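Local coordinates for protein tyrocidine synthetase 3 (Brevibacillus brevis, PDB 2JGP) that contributes to nonribosomal synthesis of the antibiotic tyrocidine, here as a carrier-condensation bidomain whose condensation domain forms peptide bonds between carrier-bound substrates, at residues M45-S50 / R62-K67; A13-V18 / E72-I77; T374-N379 / Y407-L412; V332-Y337 / V352-T357; D282-L287 / N425-T430. One frame throughout, in Å; residues are numbered along the deposited sequence.

Interaction 1 of 5, residues M45-S50 / R62-K67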
# COMPACT_ATOMS: atom_id res chain seq x y z
N MET A 45 -34.83 -1.06 -4.59
CA MET A 45 -34.62 -1.75 -5.87
C MET A 45 -33.61 -1.00 -6.75
O MET A 45 -32.83 -1.63 -7.47
CB MET A 45 -35.96 -1.95 -6.60
CG MET A 45 -36.83 -3.01 -5.93
SD MET A 45 -38.39 -3.35 -6.76
CE MET A 45 -39.22 -1.76 -6.64
N ARG A 46 -33.62 0.32 -6.68
CA ARG A 46 -32.62 1.13 -7.39
C ARG A 46 -31.20 0.91 -6.86
O ARG A 46 -30.24 0.90 -7.63
CB ARG A 46 -32.97 2.62 -7.32
CG ARG A 46 -34.15 3.04 -8.17
CD ARG A 46 -34.52 4.48 -7.87
NE ARG A 46 -35.42 5.05 -8.87
CZ ARG A 46 -36.06 6.21 -8.74
NH1 ARG A 46 -35.91 6.96 -7.65
NH2 ARG A 46 -36.85 6.64 -9.72
N VAL A 47 -31.06 0.73 -5.54
CA VAL A 47 -29.76 0.42 -4.94
C VAL A 47 -29.25 -0.93 -5.46
O VAL A 47 -28.08 -1.06 -5.82
CB VAL A 47 -29.82 0.39 -3.40
CG1 VAL A 47 -28.55 -0.26 -2.82
CG2 VAL A 47 -29.99 1.81 -2.86
N LEU A 48 -30.14 -1.92 -5.51
CA LEU A 48 -29.80 -3.24 -6.04
C LEU A 48 -29.34 -3.13 -7.50
O LEU A 48 -28.34 -3.74 -7.89
CB LEU A 48 -30.99 -4.19 -5.94
CG LEU A 48 -31.59 -4.41 -4.55
CD1 LEU A 48 -32.71 -5.42 -4.63
CD2 LEU A 48 -30.54 -4.84 -3.55
N SER A 49 -30.09 -2.37 -8.29
CA SER A 49 -29.77 -2.14 -9.69
C SER A 49 -28.41 -1.46 -9.86
O SER A 49 -27.61 -1.87 -10.70
CB SER A 49 -30.85 -1.30 -10.37
OG SER A 49 -32.06 -2.01 -10.46
N SER A 50 -28.16 -0.42 -9.06
CA SER A 50 -26.90 0.33 -9.14
C SER A 50 -25.68 -0.51 -8.79
O SER A 50 -24.64 -0.38 -9.43
CB SER A 50 -26.94 1.56 -8.23
OG SER A 50 -27.89 2.50 -8.70
N ARG A 62 -34.44 -9.14 -0.42
CA ARG A 62 -34.62 -9.69 0.93
C ARG A 62 -33.47 -9.39 1.89
O ARG A 62 -33.69 -9.17 3.07
CB ARG A 62 -34.86 -11.21 0.90
CG ARG A 62 -34.07 -11.99 -0.14
CD ARG A 62 -34.81 -12.07 -1.49
NE ARG A 62 -35.03 -13.46 -1.92
CZ ARG A 62 -35.98 -13.85 -2.76
NH1 ARG A 62 -36.83 -12.98 -3.31
NH2 ARG A 62 -36.09 -15.14 -3.07
N ILE A 63 -32.25 -9.40 1.36
CA ILE A 63 -31.06 -9.12 2.17
C ILE A 63 -30.95 -7.65 2.56
O ILE A 63 -30.55 -7.33 3.68
CB ILE A 63 -29.78 -9.58 1.44
CG1 ILE A 63 -29.78 -11.11 1.27
CG2 ILE A 63 -28.55 -9.14 2.20
CD1 ILE A 63 -29.79 -11.88 2.58
N LEU A 64 -31.30 -6.74 1.65
CA LEU A 64 -31.32 -5.31 1.97
C LEU A 64 -32.32 -5.03 3.10
O LEU A 64 -32.05 -4.24 4.00
CB LEU A 64 -31.65 -4.47 0.74
CG LEU A 64 -31.71 -2.95 0.92
CD1 LEU A 64 -30.53 -2.40 1.72
CD2 LEU A 64 -31.78 -2.26 -0.45
N PHE A 65 -33.48 -5.68 3.05
CA PHE A 65 -34.44 -5.58 4.14
C PHE A 65 -33.88 -6.16 5.43
O PHE A 65 -34.01 -5.56 6.50
CB PHE A 65 -35.75 -6.28 3.77
CG PHE A 65 -36.69 -5.42 2.96
CD1 PHE A 65 -37.12 -5.82 1.70
CD2 PHE A 65 -37.16 -4.23 3.47
CE1 PHE A 65 -38.01 -5.03 0.97
CE2 PHE A 65 -38.04 -3.43 2.74
CZ PHE A 65 -38.46 -3.84 1.49
N GLU A 66 -33.26 -7.33 5.32
CA GLU A 66 -32.71 -8.05 6.46
C GLU A 66 -31.49 -7.34 7.05
O GLU A 66 -31.32 -7.32 8.26
CB GLU A 66 -32.32 -9.46 6.01
CG GLU A 66 -31.85 -10.40 7.10
CD GLU A 66 -31.56 -11.79 6.55
OE1 GLU A 66 -32.47 -12.40 5.96
OE2 GLU A 66 -30.42 -12.27 6.71
N LYS A 67 -30.67 -6.75 6.18
CA LYS A 67 -29.42 -6.11 6.57
C LYS A 67 -29.47 -4.64 6.12
O LYS A 67 -28.81 -4.26 5.16
CB LYS A 67 -28.24 -6.81 5.90
CG LYS A 67 -28.21 -8.32 6.02
CD LYS A 67 -27.77 -8.81 7.39
CE LYS A 67 -27.32 -10.27 7.33
NZ LYS A 67 -26.63 -10.67 8.58

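Interaction 2 of 5, residues A13-V18 / E72-I77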
# COMPACT_ATOMS: atom_id res chain seq x y z
N ALA A 13 -17.48 1.70 1.56
CA ALA A 13 -17.29 2.86 0.69
C ALA A 13 -18.16 2.78 -0.57
O ALA A 13 -18.85 3.73 -0.90
CB ALA A 13 -15.82 3.00 0.30
N ARG A 14 -18.13 1.63 -1.25
CA ARG A 14 -18.90 1.45 -2.47
C ARG A 14 -20.40 1.61 -2.23
O ARG A 14 -21.08 2.32 -2.96
CB ARG A 14 -18.62 0.06 -3.08
CG ARG A 14 -17.24 -0.05 -3.69
CD ARG A 14 -16.90 -1.47 -4.08
NE ARG A 14 -15.64 -1.51 -4.82
CZ ARG A 14 -14.87 -2.58 -4.94
NH1 ARG A 14 -15.21 -3.74 -4.40
NH2 ARG A 14 -13.73 -2.49 -5.62
N LEU A 15 -20.89 0.95 -1.19
CA LEU A 15 -22.31 1.02 -0.85
C LEU A 15 -22.74 2.42 -0.47
O LEU A 15 -23.78 2.90 -0.95
CB LEU A 15 -22.63 0.06 0.30
CG LEU A 15 -22.78 -1.41 -0.09
CD1 LEU A 15 -22.67 -2.32 1.15
CD2 LEU A 15 -24.11 -1.63 -0.82
N ALA A 16 -21.96 3.08 0.38
CA ALA A 16 -22.30 4.41 0.87
C ALA A 16 -22.45 5.38 -0.28
O ALA A 16 -23.37 6.18 -0.29
CB ALA A 16 -21.23 4.90 1.84
N GLN A 17 -21.54 5.29 -1.25
CA GLN A 17 -21.57 6.10 -2.47
C GLN A 17 -22.86 5.88 -3.26
O GLN A 17 -23.50 6.84 -3.69
CB GLN A 17 -20.33 5.77 -3.32
CG GLN A 17 -20.43 6.02 -4.83
CD GLN A 17 -20.59 4.72 -5.66
OE1 GLN A 17 -20.05 3.64 -5.32
NE2 GLN A 17 -21.32 4.84 -6.75
N VAL A 18 -23.23 4.62 -3.45
CA VAL A 18 -24.47 4.28 -4.14
C VAL A 18 -25.71 4.79 -3.39
O VAL A 18 -26.62 5.35 -4.02
CB VAL A 18 -24.58 2.76 -4.41
CG1 VAL A 18 -25.98 2.39 -4.86
CG2 VAL A 18 -23.55 2.35 -5.48
N GLU A 72 -23.82 -3.82 7.91
CA GLU A 72 -24.36 -5.17 7.79
C GLU A 72 -24.34 -5.65 6.34
O GLU A 72 -24.01 -6.81 6.08
CB GLU A 72 -25.79 -5.22 8.29
CG GLU A 72 -25.95 -5.05 9.78
CD GLU A 72 -27.41 -4.96 10.17
OE1 GLU A 72 -27.92 -5.96 10.70
OE2 GLU A 72 -28.05 -3.92 9.91
N LEU A 73 -24.72 -4.77 5.42
CA LEU A 73 -24.82 -5.13 4.01
C LEU A 73 -23.43 -5.32 3.40
O LEU A 73 -23.23 -6.23 2.60
CB LEU A 73 -25.61 -4.06 3.25
CG LEU A 73 -26.09 -4.40 1.83
CD1 LEU A 73 -27.00 -5.62 1.82
CD2 LEU A 73 -26.83 -3.20 1.26
N ALA A 74 -22.48 -4.48 3.79
CA ALA A 74 -21.08 -4.67 3.39
C ALA A 74 -20.52 -6.01 3.87
O ALA A 74 -19.85 -6.72 3.12
CB ALA A 74 -20.20 -3.53 3.89
N ALA A 75 -20.80 -6.35 5.13
CA ALA A 75 -20.40 -7.64 5.69
C ALA A 75 -20.99 -8.81 4.88
O ALA A 75 -20.30 -9.79 4.60
CB ALA A 75 -20.82 -7.75 7.16
N PHE A 76 -22.26 -8.70 4.52
CA PHE A 76 -22.90 -9.72 3.69
C PHE A 76 -22.15 -9.91 2.37
O PHE A 76 -21.88 -11.04 1.96
CB PHE A 76 -24.37 -9.36 3.42
CG PHE A 76 -25.00 -10.20 2.35
CD1 PHE A 76 -25.58 -11.42 2.66
CD2 PHE A 76 -25.01 -9.78 1.02
CE1 PHE A 76 -26.16 -12.20 1.68
CE2 PHE A 76 -25.59 -10.56 0.03
CZ PHE A 76 -26.17 -11.76 0.36
N ILE A 77 -21.82 -8.80 1.70
CA ILE A 77 -21.10 -8.88 0.42
C ILE A 77 -19.73 -9.52 0.60
O ILE A 77 -19.31 -10.33 -0.23
CB ILE A 77 -20.92 -7.49 -0.24
CG1 ILE A 77 -22.26 -6.86 -0.58
CG2 ILE A 77 -20.07 -7.61 -1.52
CD1 ILE A 77 -22.14 -5.43 -1.09

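Interaction 3 of 5, residues T374-N379 / Y407-L412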
# COMPACT_ATOMS: atom_id res chain seq x y z
N THR A 374 -0.60 1.06 -6.04
CA THR A 374 -0.52 2.51 -5.89
C THR A 374 -1.71 3.13 -6.61
O THR A 374 -2.10 2.68 -7.70
CB THR A 374 0.79 3.09 -6.46
OG1 THR A 374 1.91 2.44 -5.86
CG2 THR A 374 0.88 4.59 -6.19
N LEU A 375 -2.32 4.11 -5.96
CA LEU A 375 -3.39 4.88 -6.56
C LEU A 375 -2.85 6.25 -6.91
O LEU A 375 -2.19 6.88 -6.09
CB LEU A 375 -4.56 5.02 -5.59
CG LEU A 375 -5.06 3.74 -4.94
CD1 LEU A 375 -6.18 4.07 -3.96
CD2 LEU A 375 -5.50 2.72 -5.98
N ALA A 376 -3.13 6.71 -8.13
CA ALA A 376 -2.80 8.08 -8.53
C ALA A 376 -3.91 8.98 -8.02
O ALA A 376 -4.99 9.04 -8.61
CB ALA A 376 -2.69 8.17 -10.04
N MET A 377 -3.65 9.69 -6.92
CA MET A 377 -4.65 10.52 -6.29
C MET A 377 -4.57 11.95 -6.83
O MET A 377 -3.58 12.65 -6.59
CB MET A 377 -4.46 10.51 -4.77
CG MET A 377 -5.70 10.81 -4.00
SD MET A 377 -6.87 9.43 -4.02
CE MET A 377 -6.21 8.33 -2.79
N ARG A 378 -5.60 12.37 -7.56
CA ARG A 378 -5.65 13.70 -8.16
C ARG A 378 -6.56 14.63 -7.37
O ARG A 378 -7.70 14.28 -7.09
CB ARG A 378 -6.13 13.62 -9.61
CG ARG A 378 -6.17 14.96 -10.34
CD ARG A 378 -6.64 14.77 -11.76
NE ARG A 378 -6.60 16.00 -12.55
CZ ARG A 378 -6.66 16.05 -13.88
NH1 ARG A 378 -6.76 14.94 -14.60
NH2 ARG A 378 -6.62 17.22 -14.50
N ASN A 379 -6.05 15.81 -7.04
CA ASN A 379 -6.82 16.82 -6.33
C ASN A 379 -6.51 18.20 -6.87
O ASN A 379 -5.50 18.40 -7.54
CB ASN A 379 -6.53 16.75 -4.83
CG ASN A 379 -7.24 15.60 -4.16
OD1 ASN A 379 -6.63 14.58 -3.82
ND2 ASN A 379 -8.55 15.73 -4.00
N TYR A 407 -8.20 -2.07 -10.18
CA TYR A 407 -7.65 -1.83 -11.51
C TYR A 407 -6.15 -1.65 -11.33
O TYR A 407 -5.72 -0.69 -10.71
CB TYR A 407 -8.29 -0.59 -12.11
CG TYR A 407 -7.85 -0.28 -13.53
CD1 TYR A 407 -8.09 -1.19 -14.56
CD2 TYR A 407 -7.23 0.92 -13.84
CE1 TYR A 407 -7.70 -0.91 -15.86
CE2 TYR A 407 -6.84 1.21 -15.14
CZ TYR A 407 -7.07 0.29 -16.14
OH TYR A 407 -6.69 0.58 -17.43
N PRO A 408 -5.34 -2.60 -11.84
CA PRO A 408 -3.88 -2.52 -11.71
C PRO A 408 -3.29 -1.21 -12.24
O PRO A 408 -3.64 -0.78 -13.34
CB PRO A 408 -3.38 -3.70 -12.54
CG PRO A 408 -4.50 -4.66 -12.54
CD PRO A 408 -5.75 -3.83 -12.54
N PHE A 409 -2.40 -0.60 -11.47
CA PHE A 409 -1.70 0.61 -11.91
C PHE A 409 -0.98 0.38 -13.24
O PHE A 409 -0.89 1.28 -14.07
CB PHE A 409 -0.70 1.09 -10.84
CG PHE A 409 -0.08 2.43 -11.15
CD1 PHE A 409 -0.81 3.60 -11.00
CD2 PHE A 409 1.22 2.51 -11.63
CE1 PHE A 409 -0.25 4.83 -11.31
CE2 PHE A 409 1.79 3.75 -11.94
CZ PHE A 409 1.05 4.90 -11.78
N GLU A 410 -0.52 -0.86 -13.46
CA GLU A 410 0.15 -1.26 -14.71
C GLU A 410 -0.75 -1.09 -15.93
O GLU A 410 -0.29 -0.69 -17.00
CB GLU A 410 0.61 -2.72 -14.64
CG GLU A 410 1.70 -3.01 -13.61
CD GLU A 410 1.17 -3.22 -12.21
OE1 GLU A 410 -0.02 -3.59 -12.06
OE2 GLU A 410 1.94 -3.01 -11.25
N GLU A 411 -2.03 -1.43 -15.77
CA GLU A 411 -3.00 -1.28 -16.85
C GLU A 411 -3.30 0.19 -17.15
O GLU A 411 -3.41 0.57 -18.31
CB GLU A 411 -4.31 -2.01 -16.50
CG GLU A 411 -4.18 -3.52 -16.49
CD GLU A 411 -3.72 -4.07 -17.83
OE1 GLU A 411 -4.20 -3.58 -18.88
OE2 GLU A 411 -2.88 -4.99 -17.83
N LEU A 412 -3.42 1.00 -16.10
CA LEU A 412 -3.70 2.42 -16.24
C LEU A 412 -2.62 3.13 -17.06
O LEU A 412 -2.92 3.89 -17.97
CB LEU A 412 -3.83 3.09 -14.87
CG LEU A 412 -4.12 4.60 -14.87
CD1 LEU A 412 -5.37 4.93 -15.67
CD2 LEU A 412 -4.24 5.09 -13.44
O HOH W 1 -4.19 2.28 -9.76

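Interaction 4 of 5, residues V332-Y337 / V352-T357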
# COMPACT_ATOMS: atom_id res chain seq x y z
N VAL A 332 -6.59 14.08 6.15
CA VAL A 332 -6.22 15.43 6.58
C VAL A 332 -4.78 15.73 6.15
O VAL A 332 -4.51 16.75 5.53
CB VAL A 332 -6.36 15.58 8.11
CG1 VAL A 332 -5.73 16.90 8.59
CG2 VAL A 332 -7.83 15.48 8.54
N LEU A 333 -3.89 14.79 6.45
CA LEU A 333 -2.47 14.93 6.09
C LEU A 333 -2.25 14.95 4.57
O LEU A 333 -1.44 15.74 4.07
CB LEU A 333 -1.66 13.80 6.71
CG LEU A 333 -1.66 13.72 8.23
CD1 LEU A 333 -0.93 12.46 8.68
CD2 LEU A 333 -1.03 14.96 8.84
N LEU A 334 -2.97 14.10 3.84
CA LEU A 334 -2.89 14.11 2.38
C LEU A 334 -3.36 15.46 1.84
O LEU A 334 -2.77 16.01 0.91
CB LEU A 334 -3.72 12.98 1.76
CG LEU A 334 -3.78 12.93 0.23
CD1 LEU A 334 -2.37 12.84 -0.39
CD2 LEU A 334 -4.66 11.77 -0.21
N ALA A 335 -4.45 15.97 2.42
CA ALA A 335 -4.97 17.27 2.06
C ALA A 335 -3.92 18.36 2.32
O ALA A 335 -3.66 19.19 1.45
CB ALA A 335 -6.26 17.56 2.84
N ALA A 336 -3.32 18.34 3.51
CA ALA A 336 -2.28 19.31 3.87
C ALA A 336 -1.06 19.18 2.95
O ALA A 336 -0.42 20.17 2.60
CB ALA A 336 -1.86 19.12 5.33
N TYR A 337 -0.75 17.95 2.56
CA TYR A 337 0.37 17.71 1.67
C TYR A 337 0.09 18.32 0.29
O TYR A 337 0.96 18.96 -0.29
CB TYR A 337 0.67 16.21 1.59
CG TYR A 337 1.88 15.88 0.75
CD1 TYR A 337 3.13 16.42 1.07
CD2 TYR A 337 1.79 15.03 -0.34
CE1 TYR A 337 4.25 16.12 0.30
CE2 TYR A 337 2.91 14.73 -1.12
CZ TYR A 337 4.13 15.27 -0.78
OH TYR A 337 5.24 14.98 -1.55
N VAL A 352 -0.80 12.87 -6.57
CA VAL A 352 0.09 12.29 -5.56
C VAL A 352 -0.13 10.79 -5.52
O VAL A 352 -1.26 10.34 -5.38
CB VAL A 352 -0.21 12.86 -4.16
CG1 VAL A 352 0.61 12.12 -3.09
CG2 VAL A 352 0.08 14.38 -4.13
N GLY A 353 0.94 10.02 -5.65
CA GLY A 353 0.85 8.56 -5.52
C GLY A 353 0.60 8.16 -4.09
O GLY A 353 1.30 8.62 -3.19
N THR A 354 -0.40 7.32 -3.85
CA THR A 354 -0.67 6.80 -2.51
C THR A 354 -0.69 5.27 -2.51
O THR A 354 -1.63 4.64 -3.00
CB THR A 354 -2.00 7.33 -1.95
OG1 THR A 354 -3.08 7.00 -2.83
CG2 THR A 354 -1.94 8.85 -1.77
N PRO A 355 0.37 4.66 -1.97
CA PRO A 355 0.36 3.20 -1.84
C PRO A 355 -0.73 2.70 -0.89
O PRO A 355 -1.03 3.35 0.11
CB PRO A 355 1.76 2.88 -1.29
CG PRO A 355 2.60 4.08 -1.65
CD PRO A 355 1.66 5.23 -1.53
N ILE A 356 -1.33 1.57 -1.25
CA ILE A 356 -2.30 0.87 -0.41
C ILE A 356 -1.83 -0.56 -0.29
O ILE A 356 -1.03 -1.02 -1.10
CB ILE A 356 -3.72 0.90 -1.02
CG1 ILE A 356 -3.74 0.32 -2.44
CG2 ILE A 356 -4.27 2.32 -1.01
CD1 ILE A 356 -5.14 0.20 -3.05
N THR A 357 -2.32 -1.28 0.72
CA THR A 357 -1.84 -2.65 0.97
C THR A 357 -2.27 -3.61 -0.14
O THR A 357 -1.59 -4.59 -0.42
CB THR A 357 -2.36 -3.20 2.32
OG1 THR A 357 -3.77 -3.40 2.24
CG2 THR A 357 -2.03 -2.25 3.47

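Interaction 5 of 5, residues D282-L287 / N425-T430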
# COMPACT_ATOMS: atom_id res chain seq x y z
N ASP A 282 -8.59 14.37 -19.28
CA ASP A 282 -8.22 15.72 -19.72
C ASP A 282 -6.70 15.93 -19.67
O ASP A 282 -5.94 14.97 -19.82
CB ASP A 282 -8.98 16.76 -18.88
CG ASP A 282 -8.68 16.65 -17.40
OD1 ASP A 282 -8.76 17.67 -16.69
OD2 ASP A 282 -8.36 15.53 -16.94
N ASP A 283 -6.25 17.17 -19.45
CA ASP A 283 -4.82 17.50 -19.44
C ASP A 283 -4.18 17.05 -18.12
O ASP A 283 -4.46 17.63 -17.07
CB ASP A 283 -4.61 19.01 -19.62
CG ASP A 283 -5.58 19.62 -20.61
OD1 ASP A 283 -5.64 19.14 -21.77
OD2 ASP A 283 -6.28 20.58 -20.23
N ILE A 284 -3.33 16.02 -18.19
CA ILE A 284 -2.68 15.47 -17.00
C ILE A 284 -1.54 16.38 -16.54
O ILE A 284 -0.59 16.60 -17.28
CB ILE A 284 -2.13 14.05 -17.25
CG1 ILE A 284 -3.26 13.09 -17.59
CG2 ILE A 284 -1.34 13.55 -16.04
CD1 ILE A 284 -2.80 11.67 -17.89
N PRO A 285 -1.64 16.91 -15.30
CA PRO A 285 -0.65 17.88 -14.83
C PRO A 285 0.68 17.26 -14.44
O PRO A 285 0.72 16.18 -13.86
CB PRO A 285 -1.33 18.47 -13.59
CG PRO A 285 -2.17 17.37 -13.07
CD PRO A 285 -2.66 16.62 -14.28
N VAL A 286 1.77 17.96 -14.76
CA VAL A 286 3.11 17.57 -14.32
C VAL A 286 3.52 18.50 -13.18
O VAL A 286 3.50 19.73 -13.34
CB VAL A 286 4.12 17.67 -15.47
CG1 VAL A 286 5.48 17.16 -15.03
CG2 VAL A 286 3.62 16.90 -16.68
N LEU A 287 3.89 17.92 -12.04
CA LEU A 287 4.29 18.69 -10.86
C LEU A 287 5.54 19.51 -11.15
O LEU A 287 6.55 18.98 -11.60
CB LEU A 287 4.57 17.75 -9.68
CG LEU A 287 4.90 18.37 -8.32
CD1 LEU A 287 3.74 19.17 -7.75
CD2 LEU A 287 5.32 17.28 -7.35
N ASN A 425 8.43 10.05 -13.35
CA ASN A 425 7.60 8.85 -13.28
C ASN A 425 6.21 9.08 -13.85
O ASN A 425 5.74 10.21 -13.89
CB ASN A 425 7.52 8.37 -11.83
CG ASN A 425 8.81 7.73 -11.36
OD1 ASN A 425 9.09 6.57 -11.67
ND2 ASN A 425 9.61 8.49 -10.62
N PRO A 426 5.56 7.99 -14.31
CA PRO A 426 4.24 8.15 -14.91
C PRO A 426 3.20 8.60 -13.88
O PRO A 426 3.17 8.10 -12.75
CB PRO A 426 3.93 6.76 -15.48
CG PRO A 426 4.80 5.82 -14.74
CD PRO A 426 6.01 6.59 -14.31
N LEU A 427 2.38 9.58 -14.29
CA LEU A 427 1.24 10.10 -13.52
C LEU A 427 1.59 10.95 -12.29
O LEU A 427 0.94 11.96 -12.06
CB LEU A 427 0.25 8.98 -13.15
CG LEU A 427 -0.68 8.53 -14.28
CD1 LEU A 427 -1.57 7.40 -13.82
CD2 LEU A 427 -1.52 9.69 -14.80
N PHE A 428 2.59 10.53 -11.51
CA PHE A 428 2.99 11.30 -10.32
C PHE A 428 4.50 11.22 -10.05
O PHE A 428 5.14 10.22 -10.34
CB PHE A 428 2.21 10.85 -9.08
CG PHE A 428 2.23 9.37 -8.84
CD1 PHE A 428 3.28 8.78 -8.15
CD2 PHE A 428 1.22 8.56 -9.33
CE1 PHE A 428 3.32 7.40 -7.94
CE2 PHE A 428 1.24 7.19 -9.12
CZ PHE A 428 2.29 6.61 -8.42
N ASP A 429 5.04 12.30 -9.50
CA ASP A 429 6.46 12.40 -9.16
C ASP A 429 6.70 12.51 -7.66
O ASP A 429 7.83 12.70 -7.22
CB ASP A 429 7.07 13.58 -9.89
CG ASP A 429 7.22 13.31 -11.36
OD1 ASP A 429 7.88 12.31 -11.70
OD2 ASP A 429 6.67 14.08 -12.17
N THR A 430 5.64 12.37 -6.88
CA THR A 430 5.75 12.30 -5.44
C THR A 430 4.79 11.25 -4.89
O THR A 430 3.77 10.96 -5.51
CB THR A 430 5.48 13.67 -4.78
OG1 THR A 430 5.68 13.56 -3.37
CG2 THR A 430 4.06 14.14 -5.05
O HOH W 2 1.85 14.15 -13.04
O HOH W 3 4.05 15.03 -11.70

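Interaction 1 of 5, residues M45-S50 / R62-K67
L64 reaches from the short helix 61-66 to V47 and L48 on helix 41-55, and everything that meets between them is aliphatic. One methyl does the work. L64 CD2 lies 4.2 Å from L48 CD2 and 4.4 Å from V47 CB, so the packing is light. L64 is thrown out from its helix with CG anti to the backbone N (chi1 -180°), whereas L48 starts off along the flank of its own helix and only its far end turns in.

Within helix 41-55, S49 OG donates to M45 O, which also accepts the S49 N-H, the two arriving from opposite faces of the carbonyl plane.

V47 also packs on W19 and V22 of helix 10-23, and L64 on L73 of helix 70-79. That joins the contact to the hydrophobic core of a four-helix carrier domain, in which a short third helix packs against the second, the helix that in this family carries the phosphopantetheine serine at its start.

Interaction 2 of 5, residues A13-V18 / E72-I77
L15 fills the centre of this contact: its two methyls push in among L73, A74 and I77 of helix 70-79. The packing is tight here. L15 CD1 presses on the backbone of the partner helix, 3.4 Å from A74 N, and sits 3.9 Å from A74 CB. On one flank L15 CD2 touches L73 CD2 at 3.8 Å, the two leucine side chains crossing at about a right angle. I77, one turn on from L73, meets L15 tip to tip, with I77 CD1 3.9 Å from L15 CD1. With CG anti to the carbonyl carbon (chi1 -79°), L15 extends straight toward these three, and the short side chain of A74 probably lets it come down so close.

Away from L15 the helices, 130° apart in direction, diverge; their axes are 9.9 Å apart where closest. E72 and A75 point off the contact and are partly exposed. R14, by contrast, is buried and turned to the condensation domain, where it forms a salt bridge with D406 and a hydrogen bond to G403 O.

L15 also rests on M51 of helix 41-55, and L73 on I63 of helix 61-66, so the first and last long helices close round a shared apolar centre: the four-helix bundle of a peptidyl carrier domain.

Interaction 3 of 5, residues T374-N379 / Y407-L412
F409, in the first turn of helix 409-415, brings its ring up to T374 and A376 on strand 373-379. Coming to it along the chain, Y407 contributes its carbonyl: a water donates to T374 O at 3.0 Å and, weakly, to Y407 O at 3.5 Å. Other acceptors compete for its protons, so this bridge may not be constantly made. P408 follows at the N-cap position, and its carbonyl receives the N-H of L412.

F409 then turns in, CG anti to the backbone N (chi1 -173°). F409 CD1 comes within 3.7 Å of T374 O, which approaches obliquely, while A376 CB lies at the ring edge, 4.3 Å from F409 CE1. The bridging water also sits in the ring plane, at the edge. One turn on, L412 points the same way but stops short of the strand; it packs on L427 and W276.

The chemistry is mixed: an aromatic edge shared by a methyl and a water, with a main-chain carbonyl close by that also accepts from the water.

Interaction 4 of 5, residues V332-Y337 / V352-T357
V352 stands between L334 and Y337, two side chains one turn apart on helix 329-345, and meets each at a different angle. L334 and V352 lie alongside, running opposite ways, which brings L334 CD1 to 4.1 Å from V352 CG1. Y337 meets V352 at a slant, and the ring offers its edge: V352 CG1 lies in the ring plane, 4.0 Å from Y337 CE2. The second valine methyl, V352 CG2, reaches Y337 CE2 as well, at 4.1 Å. Both helix residues place CG anti to the backbone N (chi1 177° for L334, -176° for Y337), which sends them to the strand side by side.

Two residues further along the strand, T354 turns its methyl to the helix, with T354 CG2 4.2 Å from L334 CD1. Its hydroxyl makes a weak bond to L375 O on the neighbouring strand. The Y337 hydroxyl likewise looks past the contact and probably bonds to T430 OG1 on strand 430-435.

The helix runs nearly antiparallel to strand 350-356, the segment axes 11.1 Å apart. With all four touching residues buried, the interface is an apolar layer of methyls and a ring edge, while the hydroxyls of T354 and Y337 turn to adjoining strands.

Interaction 5 of 5, residues D282-L287 / N425-T430
Two loops of the condensation domain run side by side here, joined by small apolar contacts and two waters: the chain after helix 267-279 and the chain leading into strand 430-435. Their touching parts point much the same way, 20° apart. At one end the I284 side chain crosses that of L427, with I284 CD1 3.9 Å from L427 CD2. At the other, L287 CD2 rests on the T430 methyl CG2 at 4.1 Å.

Water fills in for direct polar bonds between these ends. One molecule donates to both P285 O and L427 O, at modelled distances that are rather short. A second accepts from L287 N at 2.9 Å and donates to D429 OD2 at 2.8 Å. D429 is well fixed for this. D429 OD1 takes the N-H of N425 N at 2.9 Å in an almost straight bond, 174°, while OD2 also forms a salt bridge with R424, which reaches L287 O as well. Between N425 and D429 the chain bends sharply at L427, whose positive phi of 72° goes with a weak F428 N to P426 O bond, as in a classic gamma turn.

Around this, I284 leans on I351 of strand 350-356, L427 lies against A376 of strand 373-379 and against F409 of helix 409-415, and T430 pairs by its backbone with G353 as strand 430-435 begins.

In the fold
From the N terminus, interaction 2 closes the carrier domain, bringing helix 70-79 back to helix 10-23, and interaction 1 nests inside that loop; the two touch through S50 with V18 and I63 with F76. The remaining three lie in the condensation domain. Interaction 5 closes its long loop from 282-287 to 425-430, and within it interactions 4 and 3 follow in series. Backbone bonds between strands 350-356 and 373-379 tie those two together, while R378 forms a salt bridge with D282 and G353 pairs with T430, linking both to interaction 5. Interactions 2 and 3 do not touch (nearest atoms about 7 Å apart), but R14 of 13-18 bridges to D406, joining the domains.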